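Local structure of mandelate racemase/muconate lactonizing enzyme (Roseovarius nubinhibens, 2QDD) at the interface of chains A and B. The protein is a magnesium-dependent member of the enolase superfamily, probably acting on a carboxylate substrate by abstracting a proton from the carbon next to the carboxylate. Coordinates in Å, arbitrary orientation; residue numbers count along the deposited sequence, not the author numbering. Chains: chain A/B, Mandelate racemase/muconate lactonizing enzyme.

The interface of chains A and B. Residues chain A 63, 70, 97-98, 100, 102; chain B 61-63, 100, 102.
With CG anti to its carbonyl carbon (chi1 -60°), A:His100 swings its imidazole toward the two-fold axis, while B:Tyr102, its CG between backbone N and carbonyl carbon (chi1 67°), points its phenol back at it. The two side chains meet tip to tip: A:His100 NE2 and the hydroxyl OH of B:Tyr102 share a nearly straight hydrogen bond of 2.8 Å. Symmetry repeats it between A:Tyr102 and B:His100. Histidine suits this place because its ring has two nitrogens: ND1 of A:His100 donates to the carbonyl O of A:Pro98 at 2.9 Å, close to the ring plane. That bond fixes the ring flip and, if the imidazole is neutral, would leave NE2 as an acceptor. Tyrosine suits its place because a phenol hydroxyl can give and take hydrogen bonds at once, meeting histidine and water from a rigid ring. The rigid prolines also meet, CB of A:Pro98 packing 4.0 Å from CA of B:Pro61. B:His63 turns its ring nearly perpendicular to that of A:His100 (84°), edge to face. Methyl CD1 of A:Leu97 lies over one face of the B:His63 ring, and A:Gly70, lacking a side chain, lets CE1 of this ring come within 3.6 Å of its CA. NE2 of B:His63 hydrogen-bonds O of water 2 at 2.9 Å; this water also reaches A:Tyr102 OH and water 1, its twin. This polar network would help hold the subunits together, if this two-fold interface is biological.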
# COMPACT_ATOMS: atom_id res chain seq x y z
N HIS A 63 -33.61 9.85 16.39
CA HIS A 63 -34.91 10.51 16.47
C HIS A 63 -35.49 10.40 17.87
O HIS A 63 -35.28 9.39 18.56
CB HIS A 63 -35.90 9.99 15.41
CG HIS A 63 -36.22 8.53 15.51
ND1 HIS A 63 -37.50 8.05 15.31
CD2 HIS A 63 -35.45 7.45 15.77
CE1 HIS A 63 -37.50 6.73 15.45
NE2 HIS A 63 -36.27 6.35 15.73
N GLY A 70 -35.88 3.28 22.85
CA GLY A 70 -34.61 2.69 23.25
C GLY A 70 -34.42 2.62 24.76
O GLY A 70 -33.97 1.59 25.27
N LEU A 97 -28.50 -3.48 23.73
CA LEU A 97 -28.97 -2.81 22.53
C LEU A 97 -27.78 -2.29 21.73
O LEU A 97 -27.29 -1.21 21.99
CB LEU A 97 -29.92 -1.66 22.91
CG LEU A 97 -30.58 -0.85 21.80
CD1 LEU A 97 -31.59 -1.68 21.02
CD2 LEU A 97 -31.24 0.39 22.38
N PRO A 98 -27.30 -3.08 20.74
CA PRO A 98 -26.23 -2.59 19.86
C PRO A 98 -26.60 -1.31 19.10
O PRO A 98 -27.79 -1.05 18.87
CB PRO A 98 -26.00 -3.76 18.89
CG PRO A 98 -26.54 -4.97 19.61
CD PRO A 98 -27.69 -4.47 20.42
N HIS A 100 -27.47 2.50 18.39
CA HIS A 100 -28.34 3.47 19.06
C HIS A 100 -27.58 4.34 20.05
O HIS A 100 -27.94 4.41 21.23
CB HIS A 100 -29.51 2.76 19.76
CG HIS A 100 -30.38 1.99 18.82
ND1 HIS A 100 -30.14 0.67 18.51
CD2 HIS A 100 -31.49 2.34 18.14
CE1 HIS A 100 -31.06 0.24 17.66
NE2 HIS A 100 -31.90 1.24 17.42
N TYR A 102 -27.46 7.47 20.23
CA TYR A 102 -28.36 8.53 20.67
C TYR A 102 -29.23 8.19 21.87
O TYR A 102 -29.59 9.07 22.64
CB TYR A 102 -29.23 9.01 19.51
CG TYR A 102 -30.29 8.03 19.00
CD1 TYR A 102 -31.65 8.25 19.25
CD2 TYR A 102 -29.94 6.92 18.22
CE1 TYR A 102 -32.63 7.38 18.77
CE2 TYR A 102 -30.91 6.05 17.74
CZ TYR A 102 -32.25 6.28 18.02
OH TYR A 102 -33.21 5.42 17.52
N PRO B 61 -28.19 -3.95 15.87
CA PRO B 61 -28.82 -2.67 16.21
C PRO B 61 -30.28 -2.59 15.78
O PRO B 61 -30.59 -1.95 14.78
CB PRO B 61 -27.98 -1.65 15.43
CG PRO B 61 -26.72 -2.34 15.11
CD PRO B 61 -27.10 -3.76 14.90
N ALA B 62 -31.17 -3.22 16.55
CA ALA B 62 -32.54 -3.51 16.13
C ALA B 62 -33.34 -3.98 17.33
O ALA B 62 -32.87 -4.81 18.10
CB ALA B 62 -32.56 -4.60 15.04
N HIS B 63 -34.54 -3.43 17.48
CA HIS B 63 -35.52 -3.85 18.48
C HIS B 63 -36.95 -3.50 18.08
O HIS B 63 -37.18 -2.49 17.40
CB HIS B 63 -35.19 -3.31 19.88
CG HIS B 63 -35.20 -1.82 20.00
ND1 HIS B 63 -35.77 -1.17 21.08
CD2 HIS B 63 -34.69 -0.84 19.21
CE1 HIS B 63 -35.62 0.13 20.94
NE2 HIS B 63 -34.97 0.36 19.81
N HIS B 100 -31.12 2.87 10.80
CA HIS B 100 -32.37 2.21 11.18
C HIS B 100 -32.88 1.29 10.07
O HIS B 100 -34.03 1.40 9.65
CB HIS B 100 -33.45 3.23 11.57
CG HIS B 100 -33.13 4.01 12.80
ND1 HIS B 100 -32.45 5.21 12.77
CD2 HIS B 100 -33.39 3.76 14.11
CE1 HIS B 100 -32.31 5.67 14.00
NE2 HIS B 100 -32.88 4.82 14.83
N TYR B 102 -33.50 -1.79 10.07
CA TYR B 102 -34.52 -2.68 10.59
C TYR B 102 -35.94 -2.11 10.50
O TYR B 102 -36.90 -2.86 10.36
CB TYR B 102 -34.20 -3.11 12.03
CG TYR B 102 -34.25 -2.02 13.09
CD1 TYR B 102 -35.33 -1.94 13.99
CD2 TYR B 102 -33.21 -1.10 13.24
CE1 TYR B 102 -35.38 -0.95 14.98
CE2 TYR B 102 -33.25 -0.10 14.24
CZ TYR B 102 -34.33 -0.04 15.10
OH TYR B 102 -34.35 0.94 16.07
O HOH W 1 -36.17 3.62 16.19
O HOH W 2 -34.91 3.06 18.89